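ATP:cob(I)alamin adenosyltransferase (Salmonella enterica subsp. enterica serovar Livingstone, PDB 5CX7) probably makes adenosylcobalamin from cob(I)alamin and ATP for propanediol dehydratase, and binds heme through the C-terminal domain crystallised here. Local coordinates at residues Y91-E94 / S95-G99. Sequence-based numbering, arbitrary orientation.
With NA (sodium ion), chain B.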
# COMPACT_ATOMS: atom_id res chain seq x y z
N TYR E 91 20.26 -3.86 11.29
CA TYR E 91 20.31 -3.45 9.88
C TYR E 91 19.02 -3.89 9.12
O TYR E 91 18.56 -5.02 9.22
CB TYR E 91 21.56 -4.03 9.19
CG TYR E 91 21.57 -3.71 7.73
CD1 TYR E 91 21.86 -2.45 7.28
CD2 TYR E 91 21.25 -4.70 6.78
CE1 TYR E 91 21.83 -2.12 5.94
CE2 TYR E 91 21.16 -4.38 5.43
CZ TYR E 91 21.48 -3.11 5.01
OH TYR E 91 21.40 -2.80 3.68
N GLY E 92 18.49 -2.95 8.32
CA GLY E 92 17.28 -3.17 7.55
C GLY E 92 15.99 -2.84 8.21
O GLY E 92 14.96 -2.92 7.57
N LEU E 93 16.02 -2.45 9.52
CA LEU E 93 14.80 -2.33 10.31
C LEU E 93 13.77 -1.39 9.72
O LEU E 93 12.58 -1.72 9.70
CB LEU E 93 15.14 -1.85 11.74
CG LEU E 93 14.00 -1.77 12.69
CD1 LEU E 93 13.54 -3.17 13.11
CD2 LEU E 93 14.44 -0.97 13.92
N GLU E 94 14.25 -0.29 9.15
CA GLU E 94 13.39 0.72 8.56
C GLU E 94 12.58 0.13 7.38
O GLU E 94 11.42 0.53 7.17
CB GLU E 94 14.12 1.97 8.15
CG GLU E 94 15.14 1.92 7.02
CD GLU E 94 16.45 1.20 7.33
OE1 GLU E 94 16.79 0.95 8.51
OE2 GLU E 94 17.09 0.77 6.35
N SER E 95 13.16 -0.79 6.63
CA SER E 95 12.40 -1.44 5.53
C SER E 95 11.52 -2.57 6.05
O SER E 95 10.38 -2.79 5.57
CB SER E 95 13.36 -2.02 4.55
OG SER E 95 14.05 -1.02 3.91
N HIS E 96 12.02 -3.31 7.05
CA HIS E 96 11.20 -4.37 7.63
C HIS E 96 9.86 -3.86 8.15
O HIS E 96 8.89 -4.63 8.14
CB HIS E 96 11.90 -5.07 8.78
CG HIS E 96 13.25 -5.54 8.43
ND1 HIS E 96 14.29 -5.56 9.33
CD2 HIS E 96 13.75 -6.04 7.27
CE1 HIS E 96 15.37 -6.08 8.76
NE2 HIS E 96 15.07 -6.33 7.50
N LEU E 97 9.86 -2.64 8.74
CA LEU E 97 8.68 -2.12 9.31
C LEU E 97 8.02 -1.12 8.33
O LEU E 97 7.17 -0.34 8.77
CB LEU E 97 9.04 -1.48 10.66
CG LEU E 97 9.46 -2.52 11.69
CD1 LEU E 97 9.97 -1.82 12.91
CD2 LEU E 97 8.29 -3.44 12.05
N GLN E 98 8.34 -1.20 7.05
CA GLN E 98 7.64 -0.48 5.94
C GLN E 98 7.62 1.03 6.20
O GLN E 98 6.59 1.68 5.99
CB GLN E 98 6.20 -1.00 5.76
CG GLN E 98 6.02 -2.52 5.70
CD GLN E 98 4.54 -2.92 5.73
OE1 GLN E 98 3.83 -2.75 4.76
NE2 GLN E 98 4.09 -3.49 6.86
N GLY E 99 8.72 1.54 6.71
CA GLY E 99 8.82 2.96 6.95
C GLY E 99 8.17 3.49 8.20
O GLY E 99 8.18 4.69 8.41
NA NA B . 16.78 -0.75 4.67
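H96 folds its imidazole back over the carbonyl of G92 at the start of a single-turn helix, 93-96, which closes in a Schellman motif. In sequence the helix falls between helix 59-72 and strand 107-112 of this HbpS-like domain. G92 O sits 3.1 Å above the imidazole plane, over the ring centre, so neither ring nitrogen is aligned to bond it. With CG beside its own backbone N (chi1 -51°), H96 lays the ring flat across that oxygen. The same G92 O takes two backbone bonds: a straight one from H96 N at 3.0 Å and a more bent one from S95 N, which comes from above the carbonyl plane. G92 itself occupies the N-cap position; a beta carbon here would collide with the imidazole and with the preceding carbonyl oxygen.

Elsewhere on the turn, L93 and L97 meet by their delta methyls, CD1 to CD1 at 3.8 Å, with the side chains crossing at a slant; L93 also packs on M73 and V84. E94 and S95 hold a sodium ion. E94 CG is wedged between its backbone N and carbonyl carbon (chi1 67°), and the bend at chi2 carries the carboxylate back until OE2 lies 2.3 Å from the ion. S95 OG reaches it from another direction at 2.8 Å, and one atom from elsewhere in the structure joins them. Two other subunits meet this one here: S95 OG makes weak hydrogen bonds to S95 of both, and H96 meets the F104 ring of one.

At the helix end Q98, with positive phi, is the C-prime residue: Q98 N bonds S95 O at 3.0 Å, and G99 N closes the motif on E94 O at 2.9 Å.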